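Uncharacterized protein TCIL3000_10_9440 (Trypanosoma congolense, PDB 5KMX) is an insect-stage surface antigen of unknown function whose bilobed ectodomain, the part described here, belongs to a membrane protein proposed to act as a sensor. Local coordinates at residues P25-T30 / A38-R43; N19-N24 / S52-Y57. All coordinates share one frame; numbering follows the deposited sequence.

Contact 1. Residues P25-T30 / A38-R43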
ATOM      1  N   PRO A  25     -17.776 -10.089  10.656  1.00 63.52           N
ATOM      2  CA  PRO A  25     -18.338 -10.139   9.300  1.00 64.51           C
ATOM      3  C   PRO A  25     -17.300 -10.406   8.209  1.00 64.94           C
ATOM      4  O   PRO A  25     -17.631 -11.008   7.188  1.00 60.15           O
ATOM      5  CB  PRO A  25     -18.959  -8.746   9.120  1.00 58.51           C
ATOM      6  CG  PRO A  25     -18.353  -7.897  10.189  1.00 61.39           C
ATOM      7  CD  PRO A  25     -18.090  -8.817  11.328  1.00 59.66           C
ATOM      8  N   ILE A  26     -16.064  -9.969   8.430  1.00 66.11           N
ATOM      9  CA  ILE A  26     -15.005 -10.132   7.440  1.00 60.93           C
ATOM     10  C   ILE A  26     -14.598 -11.600   7.310  1.00 65.39           C
ATOM     11  O   ILE A  26     -14.040 -12.014   6.294  1.00 65.64           O
ATOM     12  CB  ILE A  26     -13.771  -9.282   7.800  1.00 61.64           C
ATOM     13  CG1 ILE A  26     -14.169  -7.810   7.948  1.00 59.78           C
ATOM     14  CG2 ILE A  26     -12.690  -9.422   6.732  1.00 58.06           C
ATOM     15  CD1 ILE A  26     -13.095  -6.936   8.558  1.00 75.10           C
ATOM     16  N   GLU A  27     -14.894 -12.388   8.340  1.00 71.17           N
ATOM     17  CA  GLU A  27     -14.628 -13.824   8.311  1.00 71.98           C
ATOM     18  C   GLU A  27     -15.410 -14.519   7.196  1.00 70.49           C
ATOM     19  O   GLU A  27     -15.112 -15.659   6.836  1.00 76.09           O
ATOM     20  CB  GLU A  27     -14.979 -14.458   9.658  1.00 73.33           C
ATOM     21  CG  GLU A  27     -14.251 -13.850  10.853  1.00 79.95           C
ATOM     22  CD  GLU A  27     -12.767 -14.177  10.874  1.00 86.82           C
ATOM     23  OE1 GLU A  27     -12.328 -15.025  10.070  1.00 89.01           O
ATOM     24  OE2 GLU A  27     -12.040 -13.583  11.700  1.00 77.20           O
ATOM     25  N   LYS A  28     -16.413 -13.827   6.662  1.00 65.10           N
ATOM     26  CA  LYS A  28     -17.256 -14.368   5.602  1.00 64.85           C
ATOM     27  C   LYS A  28     -16.776 -13.965   4.209  1.00 58.98           C
ATOM     28  O   LYS A  28     -17.386 -14.340   3.207  1.00 53.96           O
ATOM     29  CB  LYS A  28     -18.700 -13.904   5.791  1.00 72.31           C
ATOM     30  CG  LYS A  28     -19.319 -14.312   7.116  1.00 77.97           C
ATOM     31  CD  LYS A  28     -20.696 -13.694   7.296  1.00 85.37           C
ATOM     32  CE  LYS A  28     -21.456 -14.352   8.433  1.00 96.55           C
ATOM     33  NZ  LYS A  28     -22.817 -13.774   8.594  1.00100.37           N
ATOM     34  N   TRP A  29     -15.688 -13.203   4.143  1.00 55.40           N
ATOM     35  CA  TRP A  29     -15.206 -12.676   2.870  1.00 51.84           C
ATOM     36  C   TRP A  29     -14.418 -13.707   2.065  1.00 50.20           C
ATOM     37  O   TRP A  29     -13.273 -13.467   1.679  1.00 52.17           O
ATOM     38  CB  TRP A  29     -14.343 -11.432   3.102  1.00 55.47           C
ATOM     39  CG  TRP A  29     -15.133 -10.205   3.434  1.00 55.23           C
ATOM     40  CD1 TRP A  29     -16.463 -10.139   3.739  1.00 53.84           C
ATOM     41  CD2 TRP A  29     -14.644  -8.859   3.483  1.00 52.93           C
ATOM     42  NE1 TRP A  29     -16.830  -8.838   3.979  1.00 49.27           N
ATOM     43  CE2 TRP A  29     -15.733  -8.034   3.828  1.00 57.12           C
ATOM     44  CE3 TRP A  29     -13.393  -8.275   3.270  1.00 52.31           C
ATOM     45  CZ2 TRP A  29     -15.605  -6.653   3.967  1.00 59.14           C
ATOM     46  CZ3 TRP A  29     -13.270  -6.905   3.410  1.00 48.03           C
ATOM     47  CH2 TRP A  29     -14.369  -6.110   3.753  1.00 54.74           C
ATOM     48  N   THR A  30     -15.036 -14.855   1.812  1.00 52.57           N
ATOM     49  CA  THR A  30     -14.493 -15.814   0.861  1.00 56.22           C
ATOM     50  C   THR A  30     -14.954 -15.417  -0.533  1.00 54.75           C
ATOM     51  O   THR A  30     -15.808 -14.542  -0.682  1.00 56.85           O
ATOM     52  CB  THR A  30     -14.939 -17.255   1.159  1.00 57.30           C
ATOM     53  OG1 THR A  30     -16.369 -17.311   1.229  1.00 59.23           O
ATOM     54  CG2 THR A  30     -14.343 -17.734   2.471  1.00 54.05           C
ATOM     55  N   ALA A  38     -10.099 -16.942  -2.608  1.00 60.50           N
ATOM     56  CA  ALA A  38      -9.689 -16.012  -1.563  1.00 55.25           C
ATOM     57  C   ALA A  38      -9.623 -16.704  -0.205  1.00 59.12           C
ATOM     58  O   ALA A  38     -10.379 -17.638   0.062  1.00 58.55           O
ATOM     59  CB  ALA A  38     -10.639 -14.831  -1.508  1.00 52.91           C
ATOM     60  N   SER A  39      -8.714 -16.235   0.646  1.00 57.71           N
ATOM     61  CA  SER A  39      -8.563 -16.765   1.997  1.00 56.65           C
ATOM     62  C   SER A  39      -8.543 -15.634   3.016  1.00 51.61           C
ATOM     63  O   SER A  39      -7.740 -14.706   2.911  1.00 51.51           O
ATOM     64  CB  SER A  39      -7.282 -17.593   2.114  1.00 60.02           C
ATOM     65  OG  SER A  39      -7.339 -18.742   1.288  1.00 67.36           O
ATOM     66  N   VAL A  40      -9.431 -15.713   4.002  1.00 59.84           N
ATOM     67  CA  VAL A  40      -9.476 -14.720   5.066  1.00 58.12           C
ATOM     68  C   VAL A  40      -8.299 -14.926   6.011  1.00 62.88           C
ATOM     69  O   VAL A  40      -8.038 -16.044   6.457  1.00 66.58           O
ATOM     70  CB  VAL A  40     -10.790 -14.792   5.861  1.00 59.03           C
ATOM     71  CG1 VAL A  40     -10.803 -13.737   6.959  1.00 59.03           C
ATOM     72  CG2 VAL A  40     -11.982 -14.608   4.931  1.00 60.96           C
ATOM     73  N   ARG A  41      -7.602 -13.836   6.314  1.00 58.49           N
ATOM     74  CA  ARG A  41      -6.421 -13.881   7.168  1.00 65.65           C
ATOM     75  C   ARG A  41      -6.578 -12.968   8.375  1.00 61.18           C
ATOM     76  O   ARG A  41      -6.647 -11.747   8.235  1.00 59.46           O
ATOM     77  CB  ARG A  41      -5.175 -13.484   6.373  1.00 65.98           C
ATOM     78  CG  ARG A  41      -4.792 -14.476   5.288  1.00 70.50           C
ATOM     79  CD  ARG A  41      -4.082 -15.685   5.871  1.00 81.09           C
ATOM     80  NE  ARG A  41      -4.071 -16.815   4.946  1.00 91.49           N
ATOM     81  CZ  ARG A  41      -3.244 -16.935   3.912  1.00 92.82           C
ATOM     82  NH1 ARG A  41      -2.351 -15.987   3.650  1.00 91.14           N
ATOM     83  NH2 ARG A  41      -3.313 -18.004   3.132  1.00 84.29           N
ATOM     84  N   ARG A  42      -6.641 -13.571   9.556  1.00 70.35           N
ATOM     85  CA  ARG A  42      -6.668 -12.823  10.804  1.00 71.40           C
ATOM     86  C   ARG A  42      -5.251 -12.729  11.356  1.00 66.02           C
ATOM     87  O   ARG A  42      -4.654 -13.739  11.728  1.00 65.31           O
ATOM     88  CB  ARG A  42      -7.604 -13.488  11.818  1.00 74.38           C
ATOM     89  CG  ARG A  42      -7.819 -12.688  13.097  1.00 77.87           C
ATOM     90  CD  ARG A  42      -6.831 -13.071  14.188  1.00 87.39           C
ATOM     91  NE  ARG A  42      -6.953 -12.214  15.364  1.00 95.24           N
ATOM     92  CZ  ARG A  42      -6.084 -12.196  16.371  1.00 98.99           C
ATOM     93  NH1 ARG A  42      -5.020 -12.989  16.349  1.00 92.80           N
ATOM     94  NH2 ARG A  42      -6.275 -11.383  17.400  1.00 91.25           N
ATOM     95  N   ARG A  43      -4.718 -11.512  11.400  1.00 66.69           N
ATOM     96  CA  ARG A  43      -3.371 -11.275  11.904  1.00 70.23           C
ATOM     97  C   ARG A  43      -3.394 -10.187  12.967  1.00 65.49           C
ATOM     98  O   ARG A  43      -4.437  -9.578  13.216  1.00 62.88           O
ATOM     99  CB  ARG A  43      -2.430 -10.891  10.760  1.00 65.50           C
ATOM    100  CG  ARG A  43      -2.489 -11.851   9.584  1.00 75.07           C
ATOM    101  CD  ARG A  43      -1.147 -11.975   8.882  1.00 81.71           C
ATOM    102  NE  ARG A  43      -0.719 -10.723   8.265  1.00 93.30           N
ATOM    103  CZ  ARG A  43       0.377 -10.593   7.523  1.00 93.40           C
ATOM    104  NH1 ARG A  43       1.162 -11.638   7.300  1.00 89.13           N
ATOM    105  NH2 ARG A  43       0.689  -9.415   7.001  1.00 93.63           N
TER

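Contact 2. Residues N19-N24 / S52-Y57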
ATOM      1  N   ASN A  19     -11.190  -0.278  19.129  1.00 75.34           N
ATOM      2  CA  ASN A  19     -12.255  -0.808  19.973  1.00 80.54           C
ATOM      3  C   ASN A  19     -13.562  -1.015  19.213  1.00 75.99           C
ATOM      4  O   ASN A  19     -14.302  -1.961  19.482  1.00 72.81           O
ATOM      5  CB  ASN A  19     -12.494   0.123  21.163  1.00 81.77           C
ATOM      6  CG  ASN A  19     -11.337   0.123  22.144  1.00 82.02           C
ATOM      7  OD1 ASN A  19     -10.691  -0.903  22.363  1.00 79.04           O
ATOM      8  ND2 ASN A  19     -11.068   1.278  22.739  1.00 85.48           N
ATOM      9  N   ALA A  20     -13.840  -0.126  18.265  1.00 78.11           N
ATOM     10  CA  ALA A  20     -15.071  -0.197  17.484  1.00 75.85           C
ATOM     11  C   ALA A  20     -15.024  -1.319  16.452  1.00 75.16           C
ATOM     12  O   ALA A  20     -16.064  -1.797  15.998  1.00 76.02           O
ATOM     13  CB  ALA A  20     -15.327   1.134  16.795  1.00 69.46           C
ATOM     14  N   PHE A  21     -13.817  -1.740  16.091  1.00 74.99           N
ATOM     15  CA  PHE A  21     -13.626  -2.705  15.013  1.00 70.07           C
ATOM     16  C   PHE A  21     -14.214  -4.079  15.331  1.00 70.29           C
ATOM     17  O   PHE A  21     -13.928  -4.660  16.379  1.00 65.74           O
ATOM     18  CB  PHE A  21     -12.134  -2.843  14.701  1.00 68.59           C
ATOM     19  CG  PHE A  21     -11.829  -3.861  13.643  1.00 66.49           C
ATOM     20  CD1 PHE A  21     -12.343  -3.726  12.364  1.00 59.26           C
ATOM     21  CD2 PHE A  21     -11.019  -4.949  13.924  1.00 60.74           C
ATOM     22  CE1 PHE A  21     -12.060  -4.660  11.388  1.00 57.56           C
ATOM     23  CE2 PHE A  21     -10.731  -5.884  12.952  1.00 63.04           C
ATOM     24  CZ  PHE A  21     -11.253  -5.740  11.681  1.00 65.76           C
ATOM     25  N   ASN A  22     -15.040  -4.581  14.413  1.00 67.78           N
ATOM     26  CA  ASN A  22     -15.618  -5.918  14.514  1.00 63.36           C
ATOM     27  C   ASN A  22     -15.202  -6.778  13.320  1.00 66.58           C
ATOM     28  O   ASN A  22     -15.698  -6.576  12.210  1.00 67.96           O
ATOM     29  CB  ASN A  22     -17.144  -5.835  14.596  1.00 78.11           C
ATOM     30  CG  ASN A  22     -17.798  -7.204  14.642  1.00 71.60           C
ATOM     31  OD1 ASN A  22     -17.182  -8.188  15.053  1.00 66.83           O
ATOM     32  ND2 ASN A  22     -19.055  -7.271  14.217  1.00 76.72           N
ATOM     33  N   PRO A  23     -14.283  -7.735  13.537  1.00 64.07           N
ATOM     34  CA  PRO A  23     -13.772  -8.546  12.425  1.00 61.84           C
ATOM     35  C   PRO A  23     -14.673  -9.711  12.017  1.00 65.20           C
ATOM     36  O   PRO A  23     -14.397 -10.354  11.005  1.00 67.39           O
ATOM     37  CB  PRO A  23     -12.448  -9.077  12.973  1.00 62.56           C
ATOM     38  CG  PRO A  23     -12.683  -9.195  14.432  1.00 63.77           C
ATOM     39  CD  PRO A  23     -13.606  -8.066  14.805  1.00 62.46           C
ATOM     40  N   ASN A  24     -15.722  -9.976  12.789  1.00 68.05           N
ATOM     41  CA  ASN A  24     -16.586 -11.132  12.549  1.00 65.70           C
ATOM     42  C   ASN A  24     -17.181 -11.195  11.138  1.00 63.28           C
ATOM     43  O   ASN A  24     -17.112 -12.239  10.489  1.00 59.86           O
ATOM     44  CB  ASN A  24     -17.715 -11.162  13.582  1.00 69.62           C
ATOM     45  CG  ASN A  24     -17.205 -11.385  14.995  1.00 77.65           C
ATOM     46  OD1 ASN A  24     -16.176 -12.029  15.201  1.00 80.31           O
ATOM     47  ND2 ASN A  24     -17.925 -10.852  15.975  1.00 84.41           N
ATOM     48  N   SER A  52      -2.177  -6.872  21.570  1.00 92.66           N
ATOM     49  CA  SER A  52      -2.176  -7.287  20.168  1.00 86.91           C
ATOM     50  C   SER A  52      -3.482  -6.912  19.467  1.00 85.91           C
ATOM     51  O   SER A  52      -4.560  -7.364  19.850  1.00 84.63           O
ATOM     52  CB  SER A  52      -1.935  -8.792  20.059  1.00 88.63           C
ATOM     53  OG  SER A  52      -0.608  -9.121  20.430  1.00 96.83           O
ATOM     54  N   ILE A  53      -3.367  -6.077  18.438  1.00 80.92           N
ATOM     55  CA  ILE A  53      -4.530  -5.530  17.741  1.00 74.92           C
ATOM     56  C   ILE A  53      -4.936  -6.409  16.560  1.00 68.88           C
ATOM     57  O   ILE A  53      -4.099  -6.741  15.724  1.00 67.36           O
ATOM     58  CB  ILE A  53      -4.248  -4.105  17.226  1.00 74.14           C
ATOM     59  CG1 ILE A  53      -3.865  -3.191  18.391  1.00 68.41           C
ATOM     60  CG2 ILE A  53      -5.462  -3.553  16.471  1.00 71.19           C
ATOM     61  CD1 ILE A  53      -3.464  -1.800  17.973  1.00 74.05           C
ATOM     62  N   PRO A  54      -6.227  -6.771  16.473  1.00 69.16           N
ATOM     63  CA  PRO A  54      -6.672  -7.646  15.384  1.00 65.76           C
ATOM     64  C   PRO A  54      -6.862  -6.918  14.053  1.00 64.75           C
ATOM     65  O   PRO A  54      -7.629  -5.959  13.989  1.00 62.12           O
ATOM     66  CB  PRO A  54      -8.011  -8.174  15.896  1.00 66.92           C
ATOM     67  CG  PRO A  54      -8.541  -7.062  16.733  1.00 65.24           C
ATOM     68  CD  PRO A  54      -7.340  -6.413  17.373  1.00 75.13           C
ATOM     69  N   THR A  55      -6.172  -7.377  13.013  1.00 68.89           N
ATOM     70  CA  THR A  55      -6.378  -6.878  11.657  1.00 61.36           C
ATOM     71  C   THR A  55      -6.779  -8.044  10.761  1.00 60.55           C
ATOM     72  O   THR A  55      -6.109  -9.076  10.742  1.00 63.03           O
ATOM     73  CB  THR A  55      -5.116  -6.183  11.092  1.00 65.51           C
ATOM     74  OG1 THR A  55      -5.280  -5.958   9.686  1.00 59.28           O
ATOM     75  CG2 THR A  55      -3.868  -7.028  11.325  1.00 59.92           C
ATOM     76  N   VAL A  56      -7.878  -7.878  10.030  1.00 61.24           N
ATOM     77  CA  VAL A  56      -8.435  -8.966   9.230  1.00 58.53           C
ATOM     78  C   VAL A  56      -8.711  -8.536   7.792  1.00 57.78           C
ATOM     79  O   VAL A  56      -9.282  -7.473   7.542  1.00 60.23           O
ATOM     80  CB  VAL A  56      -9.738  -9.502   9.854  1.00 64.01           C
ATOM     81  CG1 VAL A  56     -10.253 -10.704   9.071  1.00 65.65           C
ATOM     82  CG2 VAL A  56      -9.505  -9.883  11.309  1.00 67.61           C
ATOM     83  N   TYR A  57      -8.307  -9.389   6.856  1.00 58.52           N
ATOM     84  CA  TYR A  57      -8.511  -9.145   5.437  1.00 50.55           C
ATOM     85  C   TYR A  57      -8.591 -10.472   4.691  1.00 52.87           C
ATOM     86  O   TYR A  57      -8.148 -11.502   5.200  1.00 57.01           O
ATOM     87  CB  TYR A  57      -7.376  -8.290   4.872  1.00 54.66           C
ATOM     88  CG  TYR A  57      -6.010  -8.929   5.003  1.00 57.02           C
ATOM     89  CD1 TYR A  57      -5.547  -9.825   4.050  1.00 54.53           C
ATOM     90  CD2 TYR A  57      -5.183  -8.635   6.081  1.00 56.33           C
ATOM     91  CE1 TYR A  57      -4.302 -10.414   4.166  1.00 59.15           C
ATOM     92  CE2 TYR A  57      -3.935  -9.217   6.205  1.00 53.53           C
ATOM     93  CZ  TYR A  57      -3.501 -10.105   5.244  1.00 59.80           C
ATOM     94  OH  TYR A  57      -2.260 -10.687   5.360  1.00 64.11           O
TER

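Contact 1. Residues P25-T30 / A38-R43
Val40 points its isopropyl group from strand 36-45 into the turn formed by residues 26 to 29, where it meets mostly backbone oxygens. The two methyls divide the work. CG2, anti to the carbonyl carbon, touches two carbonyl oxygens, 3.6 Å from Ile26 O and 3.7 Å from Trp29 O. CG1, anti to the backbone N (chi1 -180°), also reaches Ile26 O and lies 3.7 Å from Glu27 OE1. The glutamate chain bends at chi2 (-70°), which brings its carboxylate back to the strand, and it crosses the valine at about a right angle. Its OE2 is 6.4 Å from Arg42 NE, too far for a salt bridge, although the opposite charges may attract weakly.

Trp29 directs its indole away from this strand. Of its side chain, CB comes nearest to Val40, 4.4 Å from CG2, while Ile26 CG2 rests over one face of the ring, 3.6 Å above the plane and offset toward the rim. The indole continues to Leu202 of strand 197-204 and meets Tyr170 edge-to-face. Toward the start of segment 38-43, Ala38 CB closes the contact at 4.4 Å from Trp29 O.

Several polar atoms here have partners: Trp29 O with Thr58 OG1, Thr30 OG1 with Asn80 OD1, and Ile26 O with Trp29 N. Trp29 is the centre of an inverse gamma turn. The chemistry is therefore van der Waals packing of valine methyls against a folded-back backbone, with the glutamate carboxylate at the outer edge, and the turn's shape is probably held by its own hydrogen bonds and by those to Thr58 and Asn80.

Contact 2. Residues N19-N24 / S52-Y57
Phe21, the first residue after helix 11-20, reaches strand 53-63; a chi1 of 178° carries CG away from the backbone N and extends the ring toward Pro54 and Val56. From CB, which points toward the strand, the side chain leads to CG and then along one side of the ring. CD2 comes first, 3.5 Å from Pro54 O and 4.3 Å from Pro54 CG. CE2 follows and makes the closest approach, 3.3 Å from the same carbonyl oxygen, which lies obliquely to the ring. At the tip, CZ packs 4.4 Å from Val56 CB. One face of the ring is met by Pro23, two residues on, whose N stands 4.0 Å above the plane and toward the rim.

Pro23 adds a second touch, its CB lying 3.5 Å from Val56 CG2. It sits inside an Asx turn in which Asn22 OD1 accepts from Asn24 N at 3.2 Å, with the donor well above the carbonyl plane. Farther out, Phe21 rests on Pro208 of helix 208-216, and Asp207 accepts from Thr55 OG1 and Val56 N. The arrangement is a loop leaving the N-terminal helix 11-20 and packed on a strand of the mixed sheet.

Overall arrangement
Both contacts pack the connection after helix 11-20 against adjacent antiparallel strands, contact 1 on strand 36-45 and contact 2 on strand 53-63, and along the chain contact 1 is nested inside contact 2. Backbone pairing links them, with probable hydrogen bonds from Arg41 N to Tyr57 O and from Thr55 N to Arg43 O, and Ile26 CG2 packs 3.6 Å from Val56 CG1. Each is partly buried, and the centre of each lies about 19 Å from the centre of the chain. Contact 1 joins buried Ile26 and Trp29 to an exposed, charged margin, whereas contact 2 touches through an aromatic ring, two prolines and a valine, without charged side chains.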